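Local coordinates for heat shock protein, putative (Plasmodium falciparum, PDB 1Y6Z) that probably acts as an ATP-dependent chaperone of the Hsp90 family, binding unfolded proteins, and is represented here by its middle domain, at residues Asn25-Tyr30 against Arg98-Ser103; Glu88-Trp93 against Ile123-Ile128. All coordinates share one frame; numbering follows the deposited sequence.

Interaction 1. Residues Asn25-Tyr30 against Arg98-Ser103; sequences NTFKAY and RGIVDS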
loop_
_atom_site.group_PDB
_atom_site.type_symbol
_atom_site.label_atom_id
_atom_site.label_comp_id
_atom_site.label_asym_id
_atom_site.label_seq_id
_atom_site.Cartn_x
_atom_site.Cartn_y
_atom_site.Cartn_z
ATOM N N ASN B 25 -14.246 2.152 27.497
ATOM C CA ASN B 25 -15.555 1.758 27.984
ATOM C C ASN B 25 -16.060 0.475 27.364
ATOM O O ASN B 25 -16.598 -0.390 28.063
ATOM C CB ASN B 25 -16.542 2.909 27.807
ATOM C CG ASN B 25 -16.177 4.114 28.669
ATOM O OD1 ASN B 25 -15.502 3.992 29.727
ATOM N ND2 ASN B 25 -16.617 5.297 28.228
ATOM N N THR B 26 -15.868 0.340 26.055
ATOM C CA THR B 26 -16.348 -0.781 25.331
ATOM C C THR B 26 -15.598 -2.097 25.560
ATOM O O THR B 26 -16.227 -3.144 25.715
ATOM C CB THR B 26 -16.388 -0.496 23.820
ATOM O OG1 THR B 26 -17.184 0.672 23.597
ATOM C CG2 THR B 26 -17.033 -1.663 23.106
ATOM N N PHE B 27 -14.275 -2.040 25.553
ATOM C CA PHE B 27 -13.446 -3.234 25.646
ATOM C C PHE B 27 -12.918 -3.397 27.045
ATOM O O PHE B 27 -12.105 -4.298 27.299
ATOM C CB PHE B 27 -12.310 -3.157 24.615
ATOM C CG PHE B 27 -12.821 -3.099 23.213
ATOM C CD1 PHE B 27 -12.907 -1.879 22.544
ATOM C CD2 PHE B 27 -13.279 -4.267 22.576
ATOM C CE1 PHE B 27 -13.442 -1.800 21.229
ATOM C CE2 PHE B 27 -13.797 -4.211 21.247
ATOM C CZ PHE B 27 -13.876 -2.973 20.580
ATOM N N LYS B 28 -13.346 -2.495 27.940
ATOM C CA LYS B 28 -13.019 -2.620 29.358
ATOM C C LYS B 28 -11.513 -2.776 29.499
ATOM O O LYS B 28 -11.006 -3.691 30.155
ATOM C CB LYS B 28 -13.794 -3.801 29.933
ATOM C CG LYS B 28 -15.308 -3.560 29.876
ATOM C CD LYS B 28 -16.121 -4.829 30.010
ATOM C CE LYS B 28 -17.625 -4.545 30.030
ATOM N NZ LYS B 28 -18.209 -4.452 28.655
ATOM N N ALA B 29 -10.805 -1.861 28.846
ATOM C CA ALA B 29 -9.372 -1.862 28.759
ATOM C C ALA B 29 -8.926 -0.644 29.526
ATOM O O ALA B 29 -9.667 0.311 29.689
ATOM C CB ALA B 29 -8.944 -1.752 27.273
ATOM N N TYR B 30 -7.726 -0.697 30.059
ATOM C CA TYR B 30 -7.259 0.397 30.917
ATOM C C TYR B 30 -6.316 1.343 30.162
ATOM O O TYR B 30 -6.485 2.587 30.196
ATOM C CB TYR B 30 -6.628 -0.198 32.183
ATOM C CG TYR B 30 -7.692 -0.803 33.051
ATOM C CD1 TYR B 30 -7.979 -2.186 32.997
ATOM C CD2 TYR B 30 -8.486 0.018 33.864
ATOM C CE1 TYR B 30 -9.008 -2.736 33.770
ATOM C CE2 TYR B 30 -9.494 -0.509 34.628
ATOM C CZ TYR B 30 -9.746 -1.884 34.590
ATOM O OH TYR B 30 -10.739 -2.383 35.392
ATOM N N ARG B 98 -8.725 -4.724 18.404
ATOM C CA ARG B 98 -10.013 -4.590 19.060
ATOM C C ARG B 98 -10.771 -3.541 18.250
ATOM O O ARG B 98 -10.193 -2.549 17.799
ATOM C CB ARG B 98 -9.843 -4.163 20.523
ATOM C CG ARG B 98 -9.102 -5.181 21.382
ATOM C CD ARG B 98 -9.979 -6.384 21.523
ATOM N NE ARG B 98 -9.468 -7.507 22.325
ATOM C CZ ARG B 98 -8.874 -8.583 21.816
ATOM N NH1 ARG B 98 -8.593 -8.648 20.532
ATOM N NH2 ARG B 98 -8.488 -9.575 22.615
ATOM N N GLY B 99 -12.074 -3.710 18.063
ATOM C CA GLY B 99 -12.780 -2.771 17.208
ATOM C C GLY B 99 -14.251 -3.131 17.026
ATOM O O GLY B 99 -14.758 -4.085 17.636
ATOM N N ILE B 100 -14.918 -2.336 16.199
ATOM C CA ILE B 100 -16.309 -2.553 15.942
ATOM C C ILE B 100 -16.526 -2.560 14.444
ATOM O O ILE B 100 -15.827 -1.874 13.694
ATOM C CB ILE B 100 -17.241 -1.518 16.703
ATOM C CG1 ILE B 100 -17.265 -0.158 16.014
ATOM C CG2 ILE B 100 -16.851 -1.382 18.263
ATOM C CD1 ILE B 100 -18.337 -0.031 14.864
ATOM N N VAL B 101 -17.524 -3.314 14.011
ATOM C CA VAL B 101 -18.056 -3.168 12.653
ATOM C C VAL B 101 -19.580 -3.010 12.785
ATOM O O VAL B 101 -20.219 -3.817 13.470
ATOM C CB VAL B 101 -17.788 -4.428 11.803
ATOM C CG1 VAL B 101 -18.426 -4.247 10.378
ATOM C CG2 VAL B 101 -16.314 -4.725 11.695
ATOM N N ASP B 102 -20.146 -1.975 12.177
ATOM C CA ASP B 102 -21.614 -1.888 12.099
ATOM C C ASP B 102 -22.042 -1.938 10.654
ATOM O O ASP B 102 -21.783 -0.998 9.903
ATOM C CB ASP B 102 -22.115 -0.608 12.723
ATOM C CG ASP B 102 -23.647 -0.566 12.863
ATOM O OD1 ASP B 102 -24.136 0.392 13.466
ATOM O OD2 ASP B 102 -24.348 -1.481 12.408
ATOM N N SER B 103 -22.699 -3.043 10.308
ATOM C CA SER B 103 -23.181 -3.353 8.968
ATOM C C SER B 103 -24.657 -2.987 8.777
ATOM O O SER B 103 -25.471 -3.128 9.687
ATOM C CB SER B 103 -23.006 -4.851 8.710
ATOM O OG SER B 103 -22.987 -5.123 7.320
#
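The ring of Phe27 is held on both faces and met at its rim by the strand backbone. Arg98 CB sits over one face as a CH-pi contact, 3.9 Å from the ring centroid and only 8° off the normal; Thr26 CG2, from the neighbouring residue of the helix, covers the opposite face. At the edge Gly99 O lies in the ring plane, 3.3 Å from Phe27 CZ. Gly99 N comes in obliquely, 3.2 Å from Phe27 CZ, so the ring end is pressed tightly against the peptide between Arg98 and Gly99. This is the end of helix 16-27 resting on the mixed sheet of the Hsp90 middle domain, just before Lys28, with its positive phi, leaves the helical path. The far side of the same strand faces helix 121-141, where Val101 packs. Beyond CB the Arg98 chain bends at its second torsion (chi2 -68°), so that Arg98 CD still brushes Phe27 CD2 while the guanidinium is carried away to a salt bridge with Glu60 and a hydrogen bond to Thr95 O. Farther along, Ile100 brings its CG2 branch to Phe27 CZ at 4.1 Å, and the Ile100 side chain also packs on Phe22, Trp7 and Tyr76.

Interaction 2. Residues Glu88-Trp93 against Ile123-Ile128; sequences ESIPRW and IINKRI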
loop_
_atom_site.group_PDB
_atom_site.type_symbol
_atom_site.label_atom_id
_atom_site.label_comp_id
_atom_site.label_asym_id
_atom_site.label_seq_id
_atom_site.Cartn_x
_atom_site.Cartn_y
_atom_site.Cartn_z
ATOM N N GLU B 88 -13.067 -14.228 14.250
ATOM C CA GLU B 88 -12.952 -15.633 13.787
ATOM C C GLU B 88 -12.911 -15.789 12.255
ATOM O O GLU B 88 -12.515 -16.838 11.727
ATOM C CB GLU B 88 -14.139 -16.448 14.265
ATOM C CG GLU B 88 -14.133 -16.861 15.694
ATOM C CD GLU B 88 -15.277 -17.840 15.975
ATOM O OE1 GLU B 88 -15.306 -18.918 15.320
ATOM O OE2 GLU B 88 -16.141 -17.524 16.832
ATOM N N SER B 89 -13.355 -14.759 11.551
ATOM C CA SER B 89 -13.306 -14.783 10.110
ATOM C C SER B 89 -12.137 -13.957 9.504
ATOM O O SER B 89 -11.890 -14.024 8.281
ATOM C CB SER B 89 -14.680 -14.369 9.552
ATOM O OG SER B 89 -15.027 -13.068 9.999
ATOM N N ILE B 90 -11.420 -13.179 10.326
ATOM C CA ILE B 90 -10.286 -12.418 9.780
ATOM C C ILE B 90 -9.011 -13.239 10.014
ATOM O O ILE B 90 -9.039 -14.146 10.838
ATOM C CB ILE B 90 -10.239 -10.897 10.273
ATOM C CG1 ILE B 90 -9.661 -10.756 11.675
ATOM C CG2 ILE B 90 -11.643 -10.276 10.283
ATOM C CD1 ILE B 90 -9.287 -9.279 12.012
ATOM N N PRO B 91 -7.901 -12.962 9.273
ATOM C CA PRO B 91 -6.670 -13.747 9.495
ATOM C C PRO B 91 -6.310 -13.739 10.964
ATOM O O PRO B 91 -6.476 -12.731 11.621
ATOM C CB PRO B 91 -5.624 -12.978 8.709
ATOM C CG PRO B 91 -6.468 -12.464 7.516
ATOM C CD PRO B 91 -7.729 -11.967 8.214
ATOM N N ARG B 92 -5.883 -14.864 11.494
ATOM C CA ARG B 92 -5.685 -14.870 12.946
ATOM C C ARG B 92 -4.485 -14.050 13.386
ATOM O O ARG B 92 -4.354 -13.704 14.589
ATOM C CB ARG B 92 -5.548 -16.303 13.468
ATOM C CG ARG B 92 -4.199 -16.954 13.175
ATOM C CD ARG B 92 -4.137 -18.388 13.810
ATOM N NE ARG B 92 -2.820 -18.986 13.614
ATOM C CZ ARG B 92 -2.369 -20.064 14.274
ATOM N NH1 ARG B 92 -3.139 -20.685 15.157
ATOM N NH2 ARG B 92 -1.169 -20.533 14.043
ATOM N N TRP B 93 -3.598 -13.690 12.451
ATOM C CA TRP B 93 -2.490 -12.839 12.881
ATOM C C TRP B 93 -3.007 -11.454 13.361
ATOM O O TRP B 93 -2.310 -10.771 14.082
ATOM C CB TRP B 93 -1.400 -12.696 11.831
ATOM C CG TRP B 93 -1.764 -11.866 10.690
ATOM C CD1 TRP B 93 -2.413 -12.283 9.577
ATOM C CD2 TRP B 93 -1.541 -10.438 10.536
ATOM N NE1 TRP B 93 -2.627 -11.220 8.739
ATOM C CE2 TRP B 93 -2.045 -10.087 9.278
ATOM C CE3 TRP B 93 -0.905 -9.445 11.331
ATOM C CZ2 TRP B 93 -1.986 -8.751 8.776
ATOM C CZ3 TRP B 93 -0.801 -8.124 10.817
ATOM C CH2 TRP B 93 -1.366 -7.795 9.562
ATOM N N ILE B 123 -15.790 -9.428 1.886
ATOM C CA ILE B 123 -15.509 -8.058 1.486
ATOM C C ILE B 123 -15.171 -7.198 2.710
ATOM O O ILE B 123 -14.197 -6.439 2.713
ATOM C CB ILE B 123 -16.732 -7.486 0.778
ATOM C CG1 ILE B 123 -16.719 -7.970 -0.686
ATOM C CG2 ILE B 123 -16.789 -5.962 0.920
ATOM C CD1 ILE B 123 -18.068 -8.020 -1.303
ATOM N N ILE B 124 -15.994 -7.317 3.743
ATOM C CA ILE B 124 -15.735 -6.563 4.971
ATOM C C ILE B 124 -14.362 -6.968 5.554
ATOM O O ILE B 124 -13.557 -6.087 5.901
ATOM C CB ILE B 124 -16.894 -6.669 6.005
ATOM C CG1 ILE B 124 -18.174 -6.049 5.412
ATOM C CG2 ILE B 124 -16.526 -5.931 7.305
ATOM C CD1 ILE B 124 -19.431 -6.293 6.228
ATOM N N ASN B 125 -14.108 -8.277 5.652
ATOM C CA ASN B 125 -12.841 -8.808 6.127
ATOM C C ASN B 125 -11.641 -8.238 5.381
ATOM O O ASN B 125 -10.653 -7.817 5.989
ATOM C CB ASN B 125 -12.819 -10.335 6.032
ATOM C CG ASN B 125 -13.788 -10.995 7.012
ATOM O OD1 ASN B 125 -14.112 -12.174 6.875
ATOM N ND2 ASN B 125 -14.292 -10.212 7.983
ATOM N N LYS B 126 -11.719 -8.254 4.049
ATOM C CA LYS B 126 -10.633 -7.728 3.231
ATOM C C LYS B 126 -10.324 -6.255 3.493
ATOM O O LYS B 126 -9.184 -5.896 3.536
ATOM C CB LYS B 126 -10.949 -7.947 1.731
ATOM C CG LYS B 126 -9.659 -7.987 0.905
ATOM C CD LYS B 126 -9.930 -7.737 -0.582
ATOM C CE LYS B 126 -8.712 -7.051 -1.194
ATOM N NZ LYS B 126 -8.712 -7.202 -2.682
ATOM N N ARG B 127 -11.357 -5.427 3.656
ATOM C CA ARG B 127 -11.247 -3.975 3.872
ATOM C C ARG B 127 -10.619 -3.755 5.257
ATOM O O ARG B 127 -9.809 -2.855 5.464
ATOM C CB ARG B 127 -12.644 -3.387 3.937
ATOM C CG ARG B 127 -13.231 -2.482 2.799
ATOM C CD ARG B 127 -12.963 -2.879 1.405
ATOM N NE ARG B 127 -13.990 -2.398 0.435
ATOM C CZ ARG B 127 -14.287 -1.123 0.148
ATOM N NH1 ARG B 127 -15.206 -0.846 -0.794
ATOM N NH2 ARG B 127 -13.686 -0.108 0.771
ATOM N N ILE B 128 -11.046 -4.569 6.207
ATOM C CA ILE B 128 -10.436 -4.499 7.543
ATOM C C ILE B 128 -8.934 -4.772 7.506
ATOM O O ILE B 128 -8.166 -4.082 8.148
ATOM C CB ILE B 128 -11.152 -5.423 8.516
ATOM C CG1 ILE B 128 -12.476 -4.777 8.906
ATOM C CG2 ILE B 128 -10.328 -5.609 9.815
ATOM C CD1 ILE B 128 -13.282 -5.592 9.877
#
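Asn125 of helix 121-141 reaches the bend formed by Ser89 and Ile90, and its amide is the centre of the contact. The amide carbon Asn125 CG is 3.8 Å from the carbonyl Ser89 O and the same distance from the hydroxyl Ser89 OG. On the same side of the amide as the serine, the CG2 branch of Ile90 leans against it, with Ile90 CG2 4.0 Å from Asn125 CG. The backbones are close here: Ile90 CA and Asn125 CA are 5.7 Å apart. Three residues on, Ile128 shows the same side of the helix to the loop, and Ile90 CD1 makes a looser apolar contact with Ile128 CG2 at 4.4 Å.

The next shell fixes these groups. Ser89 OG, swung between its own N and carbonyl carbon (chi1 59°), donates a hydrogen bond to Phe86 O, and the Phe86 side chain packs on both Asn125 and Ile128. The helical turn is set by Ile128 N bonding to Ile124 O at 3.0 Å. Behind it, Ile128 reaches Leu51 and Val101 of the sheet, which puts the contact where the loop between strands 80-83 and 98-103 folds over the helix flanking the sheet of this Hsp90 middle domain. On the helix's outward side Arg127 forms a salt bridge with Glu195 of the second subunit.

Which way round the Asn125 amide lies is doubtful in the model. Because the Ser89 hydroxyl gives its proton to Phe86 O, it and Ser89 O both offer acceptors to Asn125, and an amide turned over to present its NH2 to them might gain a hydrogen bond in this buried place.

Interactions 1 and 2 are both largely buried, and both bear on the mixed sheet, but from different sides. In interaction 1 the strand 98-103 itself receives a helix end, while in interaction 2 a loop meets the helix 121-141 that packs on that strand's other side. They join directly there: Val101 CG2 lies 3.6 Å from Ile128 CD1. The chemistry differs with place. Residues 25-30 against 98-103 is an aromatic ring on aliphatic carbon and peptide, with the charged end of Arg98 directed away from the contact; 88-93 against 123-128 brings a polar amide and hydroxyl together beside isoleucines. Of the two, only interaction 2 lies near the second subunit.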